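Local coordinates for DUF305 domain-containing protein (Deinococcus radiodurans R1, PDB 3BT5), which is of unknown function but belongs to the DUF305 family of the ferritin clan and folds into a bundle built mainly of long helices, at residues 17-28 and 54-65. Sequence-based numbering, arbitrary orientation.
Sequences VQHMLQHHAQAL and QREQMRQMEAML
His24 NE2 donates a nearly straight hydrogen bond to Gln57 OE1 at 2.8 Å, and the bond lies in the imidazole plane and lands on a lone pair of the amide oxygen. Both faces of the ring are covered, in the conformers of Met61 and Gln54 described here. On one, the Met61 methyl makes a CH-pi contact, CE standing 3.6 Å from the His24 ring centroid; on the other lies the Gln54 amide, tilted 27° from the ring. Gln54 gets there by bending at chi2 (-87°), which also brings its OE1 within 3.2 Å of Ala27 CB. Putting an alanine at His24 would probably leave Gln57 OE1 without this donor and open a gap between Met61 and Gln54. Toward the partly exposed side, Leu21 fits as a knob among Met58, Met61, Glu62 and Leu65, with its CD1 3.8 Å from Met58 CB. Met58 returns the fit, its CE reaching Ala25 CB at 3.7 Å. Farther along, Val17 CG1 packs against Leu65 CG. These knobs-into-holes join helices 11-37 and 41-68 as an antiparallel hairpin, the axes of 17-28 and 54-65 approaching to 9.3 Å at 154°, while helices 100-122 and 132-158 complete the four-helix core, touching Met20 and Gln54.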
loop_
_atom_site.group_PDB
_atom_site.type_symbol
_atom_site.label_atom_id
_atom_site.label_comp_id
_atom_site.label_asym_id
_atom_site.label_seq_id
_atom_site.Cartn_x
_atom_site.Cartn_y
_atom_site.Cartn_z
ATOM N N VAL A 17 12.866 0.890 1.991
ATOM C CA VAL A 17 12.203 2.088 1.494
ATOM C C VAL A 17 11.897 1.962 0.003
ATOM O O VAL A 17 10.798 2.331 -0.450
ATOM C CB VAL A 17 13.018 3.354 1.850
ATOM C CG1 VAL A 17 12.370 4.620 1.253
ATOM C CG2 VAL A 17 13.094 3.488 3.378
ATOM N N GLN A 18 12.839 1.437 -0.777
ATOM C CA GLN A 18 12.577 1.267 -2.210
ATOM C C GLN A 18 11.357 0.365 -2.432
ATOM O O GLN A 18 10.475 0.657 -3.256
ATOM C CB GLN A 18 13.785 0.657 -2.904
ATOM C CG GLN A 18 14.947 1.633 -3.038
ATOM C CD GLN A 18 16.211 0.933 -3.548
ATOM O OE1 GLN A 18 16.424 -0.263 -3.287
ATOM N NE2 GLN A 18 17.071 1.682 -4.237
ATOM N N HIS A 19 11.324 -0.759 -1.720
ATOM C CA HIS A 19 10.208 -1.681 -1.892
ATOM C C HIS A 19 8.905 -1.109 -1.398
ATOM O O HIS A 19 7.849 -1.292 -2.047
ATOM C CB HIS A 19 10.472 -2.970 -1.157
ATOM C CG HIS A 19 11.425 -3.876 -1.864
ATOM N ND1 HIS A 19 11.925 -5.019 -1.272
ATOM C CD2 HIS A 19 11.948 -3.831 -3.109
ATOM C CE1 HIS A 19 12.726 -5.634 -2.129
ATOM N NE2 HIS A 19 12.764 -4.934 -3.248
ATOM N N MET A 20 8.929 -0.413 -0.258
ATOM C CA MET A 20 7.676 0.122 0.275
ATOM C C MET A 20 7.126 1.229 -0.616
ATOM O O MET A 20 5.916 1.406 -0.718
ATOM C CB MET A 20 7.867 0.627 1.700
ATOM C CG MET A 20 6.587 0.924 2.400
ATOM S SD MET A 20 5.460 -0.494 2.578
ATOM C CE MET A 20 6.452 -1.532 3.659
ATOM N N LEU A 21 8.010 1.971 -1.287
ATOM C CA LEU A 21 7.531 3.043 -2.156
ATOM C C LEU A 21 6.727 2.416 -3.301
ATOM O O LEU A 21 5.645 2.905 -3.655
ATOM C CB LEU A 21 8.712 3.875 -2.654
ATOM C CG LEU A 21 8.385 5.021 -3.613
ATOM C CD1 LEU A 21 7.403 5.993 -3.010
ATOM C CD2 LEU A 21 9.693 5.739 -3.971
ATOM N N GLN A 22 7.237 1.336 -3.878
ATOM C CA GLN A 22 6.505 0.670 -4.952
ATOM C C GLN A 22 5.234 -0.005 -4.421
ATOM O O GLN A 22 4.181 -0.047 -5.090
ATOM C CB GLN A 22 7.404 -0.396 -5.586
ATOM C CG GLN A 22 8.520 0.159 -6.431
ATOM C CD GLN A 22 9.267 -0.958 -7.138
ATOM O OE1 GLN A 22 8.660 -1.853 -7.741
ATOM N NE2 GLN A 22 10.572 -0.943 -7.031
ATOM N N HIS A 23 5.322 -0.562 -3.229
ATOM C CA HIS A 23 4.161 -1.224 -2.612
ATOM C C HIS A 23 3.036 -0.194 -2.399
ATOM O O HIS A 23 1.873 -0.415 -2.787
ATOM C CB HIS A 23 4.622 -1.807 -1.285
ATOM C CG HIS A 23 3.753 -2.906 -0.752
ATOM N ND1 HIS A 23 2.589 -2.695 -0.035
ATOM C CD2 HIS A 23 3.907 -4.250 -0.829
ATOM C CE1 HIS A 23 2.058 -3.857 0.289
ATOM N NE2 HIS A 23 2.843 -4.817 -0.177
ATOM N N HIS A 24 3.372 0.963 -1.819
ATOM C CA HIS A 24 2.379 2.005 -1.631
ATOM C C HIS A 24 1.810 2.472 -2.960
ATOM O O HIS A 24 0.600 2.784 -3.051
ATOM C CB HIS A 24 3.016 3.199 -0.929
ATOM C CG HIS A 24 2.963 3.146 0.569
ATOM N ND1 HIS A 24 3.214 2.005 1.307
ATOM C CD2 HIS A 24 2.707 4.132 1.466
ATOM C CE1 HIS A 24 3.094 2.292 2.596
ATOM N NE2 HIS A 24 2.797 3.576 2.717
ATOM N N ALA A 25 2.652 2.593 -3.983
ATOM C CA ALA A 25 2.158 3.091 -5.257
ATOM C C ALA A 25 1.001 2.248 -5.771
ATOM O O ALA A 25 0.074 2.769 -6.422
ATOM C CB ALA A 25 3.257 3.144 -6.291
ATOM N N GLN A 26 1.036 0.940 -5.500
ATOM C CA GLN A 26 -0.032 0.095 -6.022
ATOM C C GLN A 26 -1.393 0.425 -5.384
ATOM O O GLN A 26 -2.444 0.218 -6.004
ATOM C CB GLN A 26 0.249 -1.389 -5.856
ATOM C CG GLN A 26 -0.820 -2.213 -6.578
ATOM C CD GLN A 26 -0.635 -3.686 -6.394
ATOM O OE1 GLN A 26 -0.771 -4.203 -5.288
ATOM N NE2 GLN A 26 -0.399 -4.370 -7.480
ATOM N N ALA A 27 -1.382 0.911 -4.150
ATOM C CA ALA A 27 -2.645 1.277 -3.504
ATOM C C ALA A 27 -3.394 2.297 -4.371
ATOM O O ALA A 27 -4.621 2.318 -4.430
ATOM C CB ALA A 27 -2.400 1.818 -2.067
ATOM N N LEU A 28 -2.640 3.172 -5.033
ATOM C CA LEU A 28 -3.232 4.161 -5.926
ATOM C C LEU A 28 -3.892 3.501 -7.155
ATOM O O LEU A 28 -4.973 3.929 -7.579
ATOM C CB LEU A 28 -2.175 5.189 -6.335
ATOM C CG LEU A 28 -1.799 6.349 -5.401
ATOM C CD1 LEU A 28 -2.000 6.128 -3.913
ATOM C CD2 LEU A 28 -0.394 6.917 -5.694
ATOM N N GLN A 54 -1.668 6.985 1.733
ATOM C CA GLN A 54 -0.538 6.314 1.091
ATOM C C GLN A 54 0.371 7.342 0.419
ATOM O O GLN A 54 1.596 7.245 0.502
ATOM C CB GLN A 54 -1.034 5.277 0.077
ATOM C CG GLN A 54 -1.750 4.067 0.693
ATOM C CD GLN A 54 -0.783 2.944 1.089
ATOM O OE1 GLN A 54 -0.232 2.237 0.233
ATOM N NE2 GLN A 54 -0.577 2.775 2.385
ATOM N N ARG A 55 -0.222 8.344 -0.240
ATOM C CA ARG A 55 0.600 9.362 -0.889
ATOM C C ARG A 55 1.463 10.160 0.107
ATOM O O ARG A 55 2.603 10.516 -0.201
ATOM C CB ARG A 55 -0.280 10.295 -1.729
ATOM C CG ARG A 55 -0.730 9.646 -3.017
ATOM C CD ARG A 55 -1.733 10.500 -3.769
ATOM N NE ARG A 55 -1.127 11.743 -4.227
ATOM C CZ ARG A 55 -1.695 12.562 -5.103
ATOM N NH1 ARG A 55 -2.867 12.234 -5.635
ATOM N NH2 ARG A 55 -1.089 13.695 -5.460
ATOM N N GLU A 56 0.924 10.454 1.286
ATOM C CA GLU A 56 1.694 11.174 2.302
ATOM C C GLU A 56 2.935 10.376 2.675
ATOM O O GLU A 56 4.033 10.916 2.790
ATOM C CB GLU A 56 0.847 11.403 3.546
ATOM C CG GLU A 56 1.559 12.207 4.632
ATOM C CD GLU A 56 0.800 12.227 5.970
ATOM O OE1 GLU A 56 -0.371 11.791 6.023
ATOM O OE2 GLU A 56 1.390 12.682 6.977
ATOM N N GLN A 57 2.780 9.067 2.835
ATOM C CA GLN A 57 3.938 8.262 3.158
ATOM C C GLN A 57 4.893 8.103 1.968
ATOM O O GLN A 57 6.118 8.061 2.152
ATOM C CB GLN A 57 3.476 6.916 3.709
ATOM C CG GLN A 57 2.942 7.117 5.141
ATOM C CD GLN A 57 2.236 5.925 5.732
ATOM O OE1 GLN A 57 2.165 4.851 5.128
ATOM N NE2 GLN A 57 1.705 6.106 6.946
ATOM N N MET A 58 4.358 8.061 0.744
ATOM C CA MET A 58 5.217 8.023 -0.431
ATOM C C MET A 58 6.076 9.270 -0.497
ATOM O O MET A 58 7.255 9.177 -0.838
ATOM C CB MET A 58 4.390 7.901 -1.706
ATOM C CG MET A 58 3.710 6.536 -1.776
ATOM S SD MET A 58 2.554 6.433 -3.194
ATOM C CE MET A 58 3.722 6.327 -4.542
ATOM N N ARG A 59 5.507 10.444 -0.211
ATOM C CA ARG A 59 6.333 11.652 -0.270
ATOM C C ARG A 59 7.508 11.568 0.710
ATOM O O ARG A 59 8.632 12.054 0.416
ATOM C CB ARG A 59 5.477 12.881 0.042
ATOM C CG ARG A 59 4.474 13.204 -1.082
ATOM C CD ARG A 59 3.867 14.604 -0.953
ATOM N NE ARG A 59 3.215 14.829 0.328
ATOM C CZ ARG A 59 1.967 14.460 0.623
ATOM N NH1 ARG A 59 1.212 13.824 -0.276
ATOM N NH2 ARG A 59 1.459 14.748 1.826
ATOM N N GLN A 60 7.258 11.009 1.895
ATOM C CA GLN A 60 8.319 10.836 2.897
ATOM C C GLN A 60 9.380 9.868 2.401
ATOM O O GLN A 60 10.581 10.080 2.614
ATOM C CB GLN A 60 7.742 10.286 4.203
ATOM C CG GLN A 60 6.792 11.207 4.948
ATOM C CD GLN A 60 6.368 10.606 6.271
ATOM O OE1 GLN A 60 7.212 10.197 7.084
ATOM N NE2 GLN A 60 5.061 10.528 6.493
ATOM N N MET A 61 8.951 8.776 1.780
ATOM C CA MET A 61 9.890 7.800 1.246
ATOM C C MET A 61 10.724 8.348 0.103
ATOM O O MET A 61 11.935 8.086 0.009
ATOM C CB MET A 61 9.120 6.569 0.775
ATOM C CG MET A 61 8.495 5.851 1.961
ATOM S SD MET A 61 7.833 4.253 1.538
ATOM C CE MET A 61 6.148 4.668 1.380
ATOM N N GLU A 62 10.076 9.106 -0.789
ATOM C CA GLU A 62 10.795 9.752 -1.887
ATOM C C GLU A 62 11.872 10.685 -1.328
ATOM O O GLU A 62 13.003 10.719 -1.820
ATOM C CB GLU A 62 9.792 10.533 -2.758
ATOM C CG GLU A 62 8.976 9.583 -3.637
ATOM C CD GLU A 62 7.675 10.168 -4.189
ATOM O OE1 GLU A 62 7.171 11.221 -3.702
ATOM O OE2 GLU A 62 7.122 9.544 -5.120
ATOM N N ALA A 63 11.510 11.451 -0.305
ATOM C CA ALA A 63 12.473 12.398 0.275
ATOM C C ALA A 63 13.659 11.649 0.877
ATOM O O ALA A 63 14.801 12.057 0.734
ATOM C CB ALA A 63 11.799 13.248 1.327
ATOM N N MET A 64 13.376 10.530 1.535
ATOM C CA MET A 64 14.431 9.717 2.126
ATOM C C MET A 64 15.406 9.219 1.068
ATOM O O MET A 64 16.617 9.298 1.239
ATOM C CB MET A 64 13.800 8.519 2.807
ATOM C CG MET A 64 14.157 8.447 4.236
ATOM S SD MET A 64 13.289 7.154 5.119
ATOM C CE MET A 64 12.421 8.134 6.341
ATOM N N LEU A 65 14.868 8.648 -0.011
ATOM C CA LEU A 65 15.713 8.133 -1.065
ATOM C C LEU A 65 16.515 9.297 -1.664
ATOM O O LEU A 65 17.701 9.160 -1.905
ATOM C CB LEU A 65 14.908 7.415 -2.125
ATOM C CG LEU A 65 14.234 6.117 -1.648
ATOM C CD1 LEU A 65 13.505 5.529 -2.848
ATOM C CD2 LEU A 65 15.272 5.131 -1.126
HETATM O O HOH W 1 1.867 -0.301 1.119
#